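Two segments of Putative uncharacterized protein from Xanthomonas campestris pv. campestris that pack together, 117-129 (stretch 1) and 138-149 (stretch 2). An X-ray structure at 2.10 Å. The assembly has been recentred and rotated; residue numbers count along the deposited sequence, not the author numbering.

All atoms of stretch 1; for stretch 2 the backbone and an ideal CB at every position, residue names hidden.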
# COMPACT_ATOMS: atom_id res chain seq x y z
N HIS C 117 14.67 28.90 -10.16
CA HIS C 117 14.48 29.90 -11.21
C HIS C 117 13.46 30.95 -10.79
O HIS C 117 12.49 30.64 -10.10
CB HIS C 117 14.01 29.21 -12.50
CG HIS C 117 14.92 28.11 -12.96
ND1 HIS C 117 16.22 28.33 -13.36
CD2 HIS C 117 14.72 26.77 -13.04
CE1 HIS C 117 16.79 27.18 -13.67
NE2 HIS C 117 15.90 26.22 -13.49
N ALA C 118 13.69 32.20 -11.19
CA ALA C 118 12.76 33.27 -10.85
C ALA C 118 11.51 33.10 -11.71
O ALA C 118 11.53 32.39 -12.72
CB ALA C 118 13.39 34.63 -11.11
N HIS C 119 10.43 33.75 -11.31
CA HIS C 119 9.18 33.69 -12.05
C HIS C 119 8.50 35.03 -11.86
O HIS C 119 8.25 35.44 -10.74
CB HIS C 119 8.29 32.58 -11.52
CG HIS C 119 8.64 31.22 -12.04
ND1 HIS C 119 8.35 30.83 -13.33
CD2 HIS C 119 9.28 30.18 -11.46
CE1 HIS C 119 8.79 29.60 -13.52
NE2 HIS C 119 9.36 29.18 -12.40
N PRO C 120 8.19 35.73 -12.96
CA PRO C 120 7.54 37.03 -12.86
C PRO C 120 6.22 37.01 -12.10
O PRO C 120 5.48 36.02 -12.14
CB PRO C 120 7.36 37.44 -14.31
CG PRO C 120 7.16 36.12 -15.01
CD PRO C 120 8.23 35.27 -14.37
N PRO C 121 5.93 38.09 -11.36
CA PRO C 121 4.67 38.14 -10.62
C PRO C 121 3.53 37.92 -11.61
O PRO C 121 3.55 38.45 -12.72
CB PRO C 121 4.68 39.54 -10.00
CG PRO C 121 5.70 40.29 -10.77
CD PRO C 121 6.75 39.27 -11.07
N GLY C 122 2.56 37.11 -11.21
CA GLY C 122 1.45 36.82 -12.09
C GLY C 122 1.53 35.38 -12.55
O GLY C 122 0.54 34.81 -13.00
N THR C 123 2.72 34.79 -12.46
CA THR C 123 2.88 33.39 -12.85
C THR C 123 1.98 32.56 -11.95
O THR C 123 1.92 32.78 -10.74
CB THR C 123 4.33 32.92 -12.70
OG1 THR C 123 5.20 33.80 -13.43
CG2 THR C 123 4.49 31.51 -13.25
N THR C 124 1.28 31.61 -12.54
CA THR C 124 0.38 30.76 -11.80
C THR C 124 1.01 29.39 -11.70
O THR C 124 1.79 28.99 -12.57
CB THR C 124 -0.99 30.66 -12.50
OG1 THR C 124 -1.67 31.91 -12.37
CG2 THR C 124 -1.84 29.55 -11.89
N GLY C 125 0.67 28.66 -10.63
CA GLY C 125 1.21 27.33 -10.45
C GLY C 125 0.83 26.68 -9.13
O GLY C 125 -0.21 26.97 -8.55
N SER C 126 1.68 25.80 -8.64
CA SER C 126 1.42 25.13 -7.39
C SER C 126 2.60 25.08 -6.45
O SER C 126 3.71 24.75 -6.86
CB SER C 126 0.93 23.71 -7.64
OG SER C 126 -0.38 23.74 -8.19
N VAL C 127 2.36 25.43 -5.20
CA VAL C 127 3.38 25.36 -4.17
C VAL C 127 3.36 23.90 -3.71
O VAL C 127 2.29 23.37 -3.42
CB VAL C 127 3.02 26.27 -2.96
CG1 VAL C 127 3.82 25.86 -1.75
CG2 VAL C 127 3.28 27.72 -3.31
N LEU C 128 4.52 23.24 -3.69
CA LEU C 128 4.60 21.86 -3.22
C LEU C 128 5.30 21.87 -1.87
O LEU C 128 6.34 22.52 -1.71
CB LEU C 128 5.36 20.96 -4.21
CG LEU C 128 4.49 20.39 -5.35
CD1 LEU C 128 3.93 21.53 -6.20
CD2 LEU C 128 5.32 19.45 -6.22
N LEU C 129 4.72 21.16 -0.90
CA LEU C 129 5.25 21.13 0.45
C LEU C 129 5.10 19.75 1.10
O LEU C 129 4.08 19.08 0.91
CB LEU C 129 4.47 22.14 1.29
CG LEU C 129 5.03 23.39 1.97
CD1 LEU C 129 5.90 24.20 1.03
CD2 LEU C 129 3.83 24.21 2.45
N UNK C 138 2.89 14.91 -0.12
CA UNK C 138 2.98 16.34 -0.36
C UNK C 138 1.67 17.08 -0.35
O UNK C 138 0.63 16.57 -0.78
CB UNK C 138 3.67 16.58 -1.71
N UNK C 139 1.72 18.29 0.18
CA UNK C 139 0.57 19.16 0.21
C UNK C 139 0.79 20.05 -1.03
O UNK C 139 1.84 20.68 -1.16
CB UNK C 139 0.45 19.95 1.52
N UNK C 140 -0.17 20.07 -1.95
CA UNK C 140 -0.02 20.92 -3.12
C UNK C 140 -1.08 21.99 -3.03
O UNK C 140 -2.25 21.69 -2.80
CB UNK C 140 -0.13 20.13 -4.42
N UNK C 141 -0.67 23.24 -3.20
CA UNK C 141 -1.59 24.36 -3.12
C UNK C 141 -1.46 25.33 -4.31
O UNK C 141 -0.42 25.98 -4.47
CB UNK C 141 -1.36 25.11 -1.81
N UNK C 142 -2.49 25.41 -5.16
CA UNK C 142 -2.46 26.32 -6.31
C UNK C 142 -2.16 27.72 -5.79
O UNK C 142 -2.68 28.12 -4.75
CB UNK C 142 -3.78 26.29 -7.09
N UNK C 143 -1.32 28.47 -6.50
CA UNK C 143 -0.95 29.81 -6.06
C UNK C 143 -0.46 30.70 -7.20
O UNK C 143 -0.12 30.23 -8.28
CB UNK C 143 0.13 29.72 -4.98
N UNK C 144 -0.43 32.01 -6.94
CA UNK C 144 0.04 32.97 -7.92
C UNK C 144 1.26 33.70 -7.34
O UNK C 144 1.38 33.89 -6.13
CB UNK C 144 -1.07 33.95 -8.30
N UNK C 145 2.18 34.07 -8.22
CA UNK C 145 3.38 34.78 -7.78
C UNK C 145 3.04 36.26 -7.59
O UNK C 145 2.64 36.93 -8.54
CB UNK C 145 4.52 34.61 -8.79
N UNK C 146 3.19 36.74 -6.36
CA UNK C 146 2.94 38.14 -6.03
C UNK C 146 4.20 38.94 -6.31
O UNK C 146 4.15 40.03 -6.88
CB UNK C 146 2.51 38.30 -4.57
N UNK C 147 5.34 38.40 -5.87
CA UNK C 147 6.62 39.06 -6.06
C UNK C 147 7.74 38.06 -6.32
O UNK C 147 7.69 36.91 -5.88
CB UNK C 147 6.96 39.92 -4.84
N UNK C 148 8.76 38.54 -7.03
CA UNK C 148 9.93 37.75 -7.40
C UNK C 148 11.16 38.66 -7.30
O UNK C 148 11.21 39.72 -7.94
CB UNK C 148 9.78 37.16 -8.80
N UNK C 149 12.12 38.25 -6.49
CA UNK C 149 13.33 39.04 -6.30
C UNK C 149 14.49 38.19 -5.82
O UNK C 149 14.31 37.07 -5.35
CB UNK C 149 13.07 40.17 -5.31

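The two stretches pair as antiparallel strands, so side chains along 139-144 alternate between the face carrying Thr124, Ser126 and Leu128 and the face carrying Val127 and Leu129. Position 138 precedes the strand, and its CB lies 3.6 Å from Leu129 O and 5.3 Å from Leu128 CB. A branched apolar chain could reach the tip of Leu128, though a polar one is not excluded. It is Leu138, whose CD1 comes within 4.4 Å of Leu128 CD2.

At 139 the backbone makes both bonds to Leu129, N to Leu129 O at 2.6 Å and O to Leu129 N at 2.9 Å, and CB shares the face of the Leu129 side chain. An apolar side chain on a residue that keeps its N-H would suit, which leaves out proline; Leu139 places its CB 4.4 Å from Leu129 CB.

Position 140 faces Leu128 CD1 and Ser126 CB, at 4.7 and 4.9 Å from its CB, a mixed surface open to apolar or long polar chains. Gln140 extends along Leu128, its OE1 3.8 Å from Leu128 CG.

Position 141 returns to the Val127 face, favouring an apolar chain, and its N must stay free to donate to Val127 O (3.0 Å). Leu141 does both.

At 142 the backbone N makes no bond to stretch 1, and phi of -54° permits proline among many residues. Pro142 is found there, its CA 3.2 Å from Gly125 O and its CG 4.2 Å from Ser126 OG.

The CB of 143 lies 4.1 Å from Val127 CG2, beside Gly125, which offers no side chain. Small or medium apolar residues seem suitable; Ala143 touches Val127 by its CB, while its N donates to Gly125 O at 2.8 Å.

Position 144 has Thr124 OG1 4.6 Å from its CB, inviting a short polar chain. Asp144 accepts a weak hydrogen bond, Thr124 OG1 to OD2, at 3.3 Å.

Position 145 points toward the Pro120-Thr123 turn, its CB 4.0 Å from Pro121 CA; a compact apolar chain fits best. Val145 sets CG2 3.7 Å from Thr123 CB and CG1 3.5 Å from His119 O. Its O accepts from Gly122 N at 2.7 Å.

Positions 146 and 147 point away and leave the choice wide; they are Leu146 and Ala147, the former's O 3.2 Å from Pro121 CB.

At 148 CB sits tightly, 3.0 Å from His119 O, with His119 N a potential donor; a small polar residue is attractive. Ser148 OG accepts a weak hydrogen bond from His119 N at 3.5 Å. Position 149 points away, unconstrained, and is Ala149.

Stretch 2 138-149: LLQLPADVLASA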
# COMPACT_ATOMS: atom_id res chain seq x y z
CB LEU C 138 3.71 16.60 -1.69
CG LEU C 138 5.11 15.97 -1.79
CD1 LEU C 138 5.79 16.37 -3.10
CD2 LEU C 138 5.95 16.41 -0.60
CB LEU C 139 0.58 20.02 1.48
CG LEU C 139 -0.55 21.03 1.66
CD1 LEU C 139 -1.88 20.30 1.95
CD2 LEU C 139 -0.21 21.99 2.80
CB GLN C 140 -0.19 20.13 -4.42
CG GLN C 140 0.85 19.05 -4.63
CD GLN C 140 1.06 18.73 -6.10
OE1 GLN C 140 1.84 17.84 -6.45
NE2 GLN C 140 0.38 19.46 -6.97
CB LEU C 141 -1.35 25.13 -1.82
CG LEU C 141 -1.51 24.35 -0.50
CD1 LEU C 141 -1.28 25.30 0.68
CD2 LEU C 141 -2.89 23.74 -0.44
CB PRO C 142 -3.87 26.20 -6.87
CG PRO C 142 -4.19 24.75 -6.63
CD PRO C 142 -3.66 24.52 -5.22
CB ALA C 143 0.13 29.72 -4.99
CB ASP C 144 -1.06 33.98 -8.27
CG ASP C 144 -2.20 33.36 -9.08
OD1 ASP C 144 -3.05 34.10 -9.62
OD2 ASP C 144 -2.25 32.11 -9.17
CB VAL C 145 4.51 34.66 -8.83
CG1 VAL C 145 5.73 35.44 -8.37
CG2 VAL C 145 4.86 33.20 -9.06
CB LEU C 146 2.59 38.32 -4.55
CG LEU C 146 1.31 37.82 -3.89
CD1 LEU C 146 1.27 38.37 -2.47
CD2 LEU C 146 0.09 38.30 -4.63
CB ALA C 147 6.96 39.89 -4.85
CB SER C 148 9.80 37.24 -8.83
OG SER C 148 10.93 36.47 -9.20
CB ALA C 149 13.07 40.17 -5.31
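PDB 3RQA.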